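PDB 3TTY: beta-galactosidase from Bacillus circulans subsp. alkalophilus, which hydrolyses terminal, non-reducing beta-D-galactose residues of beta-galactosides, with a TIM-barrel catalytic domain that binds galactose. Local coordinates for residues 47-52 / 59-64; 64-69 / 134-139. All blocks are in the same frame, centred on the assembly; numbering follows the deposited sequence.

In the fold
Contacts 1 and 2 are neighbours in the outer layer of the TIM barrel, their centres about 12 Å apart, and both use helix 60-71. Contact 1 holds the N-terminal end of that helix against the short helix 47-50, within the crossing from strand 39-42; contact 2 packs its middle on the turn that follows helix 119-135. Both are partly buried and carried by apolar groups on aromatic faces. In contact 1 the rings belong to helix 60-71 and the residue just before it, with a lysine adding a cation-pi interaction; in contact 2 that helix supplies the isoleucine. Asp-63 joins them, salt-bridged to Arg-135 and hydrogen-bonded to Tyr-136 OH. A second subunit touches only contact 1.

Contact 1 (47-52 / 59-64); sequences WAKIQR and FTWLDD
Within the helical turn whose Lys-49 and Ile-50 meet Trp-61 and Phe-59, Trp-47 NE1 donates to Gln-51 OE1 (3.0 Å, N-H...O angle 164°). The oxygen lies in the indole plane, while the donor stands above the amide carbonyl plane. Lys-49 lays its aliphatic chain over one face of Trp-61, with CD 3.9 Å from the centroid of the six-membered ring. A bend at the last torsion (chi4 49°) lifts NZ away from the ring, yet it stays over the face, 5.0 Å from the centroid of the five-membered ring, a long cation-pi interaction. Leu-62 CB covers the opposite face, so the indole is sandwiched. This packing lies in the crossing between strand 39-42 and helix 60-71 of the TIM barrel. Trp-61 has CG between its own N and carbonyl carbon (chi1 66°), which presents the ring's edge to Ile-50: CG1 lies in the ring plane, 3.6 Å from Trp-61 CZ2. The other branch of Ile-50, CG2, sits over the Phe-59 ring toward its rim, 3.8 Å from CE1. Beyond Phe-59 stands Leu-132 of helix 119-135. From the second subunit, Tyr-192 OH and Ser-188 OG hydrogen-bond the backbone of Ala-48.

Contact 2 (64-69 / 134-139); sequences DIIERL and ERYKDH
Ile-66 reaches from helix 60-71 to Tyr-136 and His-139, and so joins helix 60-71 to the turn between helix 119-135 and strand 142-146, in the outer layer of the TIM barrel. The contact between the segments is almost wholly CH-pi. The two branches of Ile-66 divide the work. CG1, anti to the carbonyl carbon (chi1 -71°), carries CD1 over one face of the Tyr-136 ring, toward the hydroxyl-bearing rim, 3.7 Å from CZ. Arg-135 CG lies against the opposite face, 4.0 Å above the plane, so the phenol has an aliphatic group on each face. CG2 lies over one face of the His-139 imidazole, 3.7 Å from the ring centroid and a close 3.3 Å from NE2. An alanine in place of Ile-66 would probably strip the methyl cover from one face of each ring and open a gap between the helix and the turn, in which the imidazole could shift.

Polar bonds fix the rings at their rims and in the backbone. The hydroxyl of Tyr-136 is hydrogen-bonded to Asp-63 OD1, one helical turn before Ile-66. A type I beta turn from Tyr-136 to His-139, closed by His-139 N to Tyr-136 O at 3.0 Å, brings Tyr-136 and His-139 to the same helix, and His-139 ND1 is hydrogen-bonded to the backbone N of Gln-141. At the outer side of the turn, Lys-137 NZ forms a salt bridge with Asp-138 OD1 (2.9 Å). Glu-67 OE1 approaches the edge of the imidazole near its plane but stays 4.4 Å from His-139 NE2, too far for a hydrogen bond.

Contact 1 (47-52 / 59-64)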
loop_
_atom_site.group_PDB
_atom_site.type_symbol
_atom_site.label_atom_id
_atom_site.label_comp_id
_atom_site.label_asym_id
_atom_site.label_seq_id
_atom_site.Cartn_x
_atom_site.Cartn_y
_atom_site.Cartn_z
ATOM N N TRP A 47 -35.252 6.996 2.719
ATOM C CA TRP A 47 -35.680 6.678 4.056
ATOM C C TRP A 47 -35.885 7.983 4.835
ATOM O O TRP A 47 -36.941 8.199 5.417
ATOM C CB TRP A 47 -34.670 5.755 4.732
ATOM C CG TRP A 47 -35.173 5.121 5.980
ATOM C CD1 TRP A 47 -36.220 5.540 6.759
ATOM C CD2 TRP A 47 -34.659 3.937 6.598
ATOM N NE1 TRP A 47 -36.373 4.689 7.837
ATOM C CE2 TRP A 47 -35.428 3.699 7.756
ATOM C CE3 TRP A 47 -33.608 3.070 6.297
ATOM C CZ2 TRP A 47 -35.194 2.607 8.591
ATOM C CZ3 TRP A 47 -33.371 1.995 7.132
ATOM C CH2 TRP A 47 -34.162 1.774 8.263
ATOM N N ALA A 48 -34.901 8.871 4.803
ATOM C CA ALA A 48 -35.000 10.117 5.557
ATOM C C ALA A 48 -36.093 11.053 5.029
ATOM O O ALA A 48 -36.712 11.782 5.800
ATOM C CB ALA A 48 -33.648 10.836 5.619
ATOM N N LYS A 49 -36.347 11.034 3.728
ATOM C CA LYS A 49 -37.437 11.858 3.203
ATOM C C LYS A 49 -38.782 11.385 3.753
ATOM O O LYS A 49 -39.671 12.178 4.062
ATOM C CB LYS A 49 -37.461 11.844 1.675
ATOM C CG LYS A 49 -38.449 12.858 1.080
ATOM C CD LYS A 49 -38.352 12.896 -0.427
ATOM C CE LYS A 49 -39.265 13.979 -1.017
ATOM N NZ LYS A 49 -39.132 15.299 -0.351
ATOM N N ILE A 50 -38.918 10.078 3.887
ATOM C CA ILE A 50 -40.146 9.508 4.401
ATOM C C ILE A 50 -40.237 9.695 5.902
ATOM O O ILE A 50 -41.251 10.165 6.423
ATOM C CB ILE A 50 -40.224 8.008 4.093
ATOM C CG1 ILE A 50 -40.332 7.793 2.578
ATOM C CG2 ILE A 50 -41.382 7.384 4.851
ATOM C CD1 ILE A 50 -40.036 6.375 2.135
ATOM N N GLN A 51 -39.176 9.332 6.607
ATOM C CA GLN A 51 -39.255 9.307 8.063
ATOM C C GLN A 51 -38.238 10.225 8.745
ATOM O O GLN A 51 -37.042 9.943 8.754
ATOM C CB GLN A 51 -39.116 7.871 8.558
ATOM C CG GLN A 51 -39.394 7.678 10.055
ATOM C CD GLN A 51 -38.925 6.315 10.553
ATOM O OE1 GLN A 51 -38.578 5.437 9.763
ATOM N NE2 GLN A 51 -38.893 6.144 11.866
ATOM N N ARG A 52 -38.724 11.310 9.341
ATOM C CA ARG A 52 -37.840 12.334 9.902
ATOM C C ARG A 52 -37.537 12.147 11.398
ATOM O O ARG A 52 -36.696 12.850 11.959
ATOM C CB ARG A 52 -38.447 13.716 9.680
ATOM C CG ARG A 52 -39.808 13.883 10.325
ATOM C CD ARG A 52 -39.961 15.283 10.903
ATOM N NE ARG A 52 -39.972 16.311 9.865
ATOM C CZ ARG A 52 -39.391 17.511 9.969
ATOM N NH1 ARG A 52 -38.723 17.851 11.078
ATOM N NH2 ARG A 52 -39.477 18.374 8.955
ATOM N N PHE A 59 -45.622 10.041 3.090
ATOM C CA PHE A 59 -45.635 9.308 1.834
ATOM C C PHE A 59 -46.285 10.119 0.712
ATOM O O PHE A 59 -46.364 9.651 -0.428
ATOM C CB PHE A 59 -46.390 7.983 1.989
ATOM C CG PHE A 59 -45.727 6.988 2.910
ATOM C CD1 PHE A 59 -44.694 6.175 2.453
ATOM C CD2 PHE A 59 -46.172 6.823 4.214
ATOM C CE1 PHE A 59 -44.102 5.235 3.288
ATOM C CE2 PHE A 59 -45.590 5.884 5.054
ATOM C CZ PHE A 59 -44.552 5.086 4.588
ATOM N N THR A 60 -46.756 11.327 1.028
ATOM C CA THR A 60 -47.489 12.121 0.036
ATOM C C THR A 60 -46.661 12.390 -1.220
ATOM O O THR A 60 -47.186 12.335 -2.329
ATOM C CB THR A 60 -48.060 13.432 0.628
ATOM O OG1 THR A 60 -46.989 14.305 1.013
ATOM C CG2 THR A 60 -48.939 13.124 1.838
ATOM N N TRP A 61 -45.366 12.642 -1.040
ATOM C CA TRP A 61 -44.454 12.894 -2.154
ATOM C C TRP A 61 -44.390 11.664 -3.053
ATOM O O TRP A 61 -44.373 11.763 -4.284
ATOM C CB TRP A 61 -43.041 13.230 -1.634
ATOM C CG TRP A 61 -42.381 12.066 -0.946
ATOM C CD1 TRP A 61 -42.553 11.675 0.348
ATOM C CD2 TRP A 61 -41.478 11.118 -1.533
ATOM N NE1 TRP A 61 -41.809 10.547 0.607
ATOM C CE2 TRP A 61 -41.142 10.184 -0.532
ATOM C CE3 TRP A 61 -40.921 10.971 -2.809
ATOM C CZ2 TRP A 61 -40.265 9.123 -0.762
ATOM C CZ3 TRP A 61 -40.046 9.919 -3.034
ATOM C CH2 TRP A 61 -39.730 9.007 -2.018
ATOM N N LEU A 62 -44.349 10.502 -2.424
ATOM C CA LEU A 62 -44.242 9.242 -3.147
ATOM C C LEU A 62 -45.556 8.884 -3.857
ATOM O O LEU A 62 -45.537 8.386 -4.979
ATOM C CB LEU A 62 -43.830 8.125 -2.186
ATOM C CG LEU A 62 -43.671 6.747 -2.807
ATOM C CD1 LEU A 62 -42.632 6.827 -3.891
ATOM C CD2 LEU A 62 -43.300 5.734 -1.736
ATOM N N ASP A 63 -46.689 9.137 -3.200
ATOM C CA ASP A 63 -47.996 8.990 -3.857
ATOM C C ASP A 63 -47.984 9.659 -5.232
ATOM O O ASP A 63 -48.423 9.078 -6.216
ATOM C CB ASP A 63 -49.120 9.625 -3.025
ATOM C CG ASP A 63 -49.391 8.890 -1.731
ATOM O OD1 ASP A 63 -48.801 7.819 -1.502
ATOM O OD2 ASP A 63 -50.209 9.397 -0.935
ATOM N N ASP A 64 -47.482 10.889 -5.282
ATOM C CA ASP A 64 -47.503 11.679 -6.505
ATOM C C ASP A 64 -46.631 11.102 -7.589
ATOM O O ASP A 64 -47.022 11.067 -8.761
ATOM C CB ASP A 64 -47.071 13.107 -6.230
ATOM C CG ASP A 64 -48.235 13.995 -5.898
ATOM O OD1 ASP A 64 -49.273 13.466 -5.416
ATOM O OD2 ASP A 64 -48.117 15.217 -6.136
#

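Contact 2 (64-69 / 134-139)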
loop_
_atom_site.group_PDB
_atom_site.type_symbol
_atom_site.label_atom_id
_atom_site.label_comp_id
_atom_site.label_asym_id
_atom_site.label_seq_id
_atom_site.Cartn_x
_atom_site.Cartn_y
_atom_site.Cartn_z
ATOM N N ASP A 64 -47.482 10.889 -5.282
ATOM C CA ASP A 64 -47.503 11.679 -6.505
ATOM C C ASP A 64 -46.631 11.102 -7.589
ATOM O O ASP A 64 -47.022 11.067 -8.761
ATOM C CB ASP A 64 -47.071 13.107 -6.230
ATOM C CG ASP A 64 -48.235 13.995 -5.898
ATOM O OD1 ASP A 64 -49.273 13.466 -5.416
ATOM O OD2 ASP A 64 -48.117 15.217 -6.136
ATOM N N ILE A 65 -45.441 10.659 -7.198
ATOM C CA ILE A 65 -44.543 10.013 -8.131
ATOM C C ILE A 65 -45.193 8.772 -8.741
ATOM O O ILE A 65 -45.155 8.571 -9.954
ATOM C CB ILE A 65 -43.220 9.661 -7.445
ATOM C CG1 ILE A 65 -42.397 10.935 -7.274
ATOM C CG2 ILE A 65 -42.455 8.629 -8.255
ATOM C CD1 ILE A 65 -41.394 10.850 -6.144
ATOM N N ILE A 66 -45.793 7.950 -7.897
ATOM C CA ILE A 66 -46.403 6.706 -8.350
ATOM C C ILE A 66 -47.615 6.978 -9.253
ATOM O O ILE A 66 -47.804 6.320 -10.280
ATOM C CB ILE A 66 -46.800 5.819 -7.155
ATOM C CG1 ILE A 66 -45.545 5.253 -6.496
ATOM C CG2 ILE A 66 -47.691 4.686 -7.605
ATOM C CD1 ILE A 66 -45.808 4.591 -5.173
ATOM N N GLU A 67 -48.418 7.967 -8.872
ATOM C CA GLU A 67 -49.582 8.345 -9.657
ATOM C C GLU A 67 -49.151 8.830 -11.033
ATOM O O GLU A 67 -49.675 8.379 -12.046
ATOM C CB GLU A 67 -50.404 9.407 -8.917
ATOM C CG GLU A 67 -51.754 9.729 -9.549
ATOM C CD GLU A 67 -52.624 8.496 -9.756
ATOM O OE1 GLU A 67 -52.423 7.482 -9.040
ATOM O OE2 GLU A 67 -53.508 8.543 -10.643
ATOM N N ARG A 68 -48.170 9.724 -11.071
ATOM C CA ARG A 68 -47.711 10.275 -12.340
ATOM C C ARG A 68 -47.252 9.204 -13.325
ATOM O O ARG A 68 -47.592 9.252 -14.508
ATOM C CB ARG A 68 -46.593 11.298 -12.136
ATOM C CG ARG A 68 -46.170 11.971 -13.458
ATOM C CD ARG A 68 -47.349 12.746 -14.058
ATOM N NE ARG A 68 -47.088 13.280 -15.398
ATOM C CZ ARG A 68 -47.287 12.609 -16.532
ATOM N NH1 ARG A 68 -47.742 11.357 -16.513
ATOM N NH2 ARG A 68 -47.029 13.194 -17.692
ATOM N N LEU A 69 -46.462 8.256 -12.831
ATOM C CA LEU A 69 -45.986 7.141 -13.635
ATOM C C LEU A 69 -47.131 6.230 -14.075
ATOM O O LEU A 69 -47.149 5.721 -15.199
ATOM C CB LEU A 69 -44.968 6.323 -12.838
ATOM C CG LEU A 69 -43.611 6.989 -12.581
ATOM C CD1 LEU A 69 -42.912 6.298 -11.417
ATOM C CD2 LEU A 69 -42.751 6.941 -13.830
ATOM N N GLU A 134 -48.549 -1.855 3.076
ATOM C CA GLU A 134 -49.909 -1.563 3.491
ATOM C C GLU A 134 -50.496 -0.410 2.673
ATOM O O GLU A 134 -51.617 -0.501 2.164
ATOM C CB GLU A 134 -49.966 -1.245 4.984
ATOM C CG GLU A 134 -51.306 -0.652 5.444
ATOM C CD GLU A 134 -51.322 -0.324 6.935
ATOM O OE1 GLU A 134 -52.283 -0.739 7.621
ATOM O OE2 GLU A 134 -50.377 0.349 7.420
ATOM N N ARG A 135 -49.744 0.674 2.546
ATOM C CA ARG A 135 -50.261 1.853 1.852
ATOM C C ARG A 135 -50.571 1.546 0.388
ATOM O O ARG A 135 -51.559 2.036 -0.158
ATOM C CB ARG A 135 -49.288 3.030 1.940
ATOM C CG ARG A 135 -49.840 4.332 1.370
ATOM C CD ARG A 135 -48.849 5.469 1.536
ATOM N NE ARG A 135 -49.420 6.767 1.190
ATOM C CZ ARG A 135 -50.068 7.540 2.053
ATOM N NH1 ARG A 135 -50.236 7.136 3.305
ATOM N NH2 ARG A 135 -50.549 8.714 1.671
ATOM N N TYR A 136 -49.730 0.738 -0.246
ATOM C CA TYR A 136 -49.882 0.496 -1.680
ATOM C C TYR A 136 -50.373 -0.908 -1.999
ATOM O O TYR A 136 -50.196 -1.379 -3.117
ATOM C CB TYR A 136 -48.564 0.784 -2.415
ATOM C CG TYR A 136 -48.055 2.190 -2.181
ATOM C CD1 TYR A 136 -48.818 3.288 -2.548
ATOM C CD2 TYR A 136 -46.821 2.424 -1.588
ATOM C CE1 TYR A 136 -48.375 4.581 -2.334
ATOM C CE2 TYR A 136 -46.366 3.729 -1.365
ATOM C CZ TYR A 136 -47.146 4.794 -1.743
ATOM O OH TYR A 136 -46.719 6.087 -1.537
ATOM N N LYS A 137 -50.987 -1.567 -1.018
ATOM C CA LYS A 137 -51.377 -2.975 -1.144
ATOM C C LYS A 137 -52.334 -3.235 -2.298
ATOM O O LYS A 137 -52.423 -4.353 -2.798
ATOM C CB LYS A 137 -52.012 -3.486 0.153
ATOM C CG LYS A 137 -53.330 -2.809 0.510
ATOM C CD LYS A 137 -53.886 -3.356 1.809
ATOM C CE LYS A 137 -55.145 -2.615 2.240
ATOM N NZ LYS A 137 -56.354 -3.048 1.471
ATOM N N ASP A 138 -53.048 -2.204 -2.724
ATOM C CA ASP A 138 -54.024 -2.372 -3.789
ATOM C C ASP A 138 -53.616 -1.669 -5.061
ATOM O O ASP A 138 -54.413 -1.557 -5.994
ATOM C CB ASP A 138 -55.399 -1.875 -3.335
ATOM C CG ASP A 138 -55.977 -2.728 -2.224
ATOM O OD1 ASP A 138 -56.562 -2.157 -1.279
ATOM O OD2 ASP A 138 -55.820 -3.969 -2.290
ATOM N N HIS A 139 -52.382 -1.182 -5.101
ATOM C CA HIS A 139 -51.933 -0.478 -6.283
ATOM C C HIS A 139 -51.519 -1.470 -7.358
ATOM O O HIS A 139 -50.688 -2.342 -7.112
ATOM C CB HIS A 139 -50.812 0.511 -5.983
ATOM C CG HIS A 139 -50.719 1.613 -6.992
ATOM N ND1 HIS A 139 -50.347 1.392 -8.301
ATOM C CD2 HIS A 139 -50.984 2.938 -6.893
ATOM C CE1 HIS A 139 -50.373 2.535 -8.962
ATOM N NE2 HIS A 139 -50.754 3.489 -8.131
#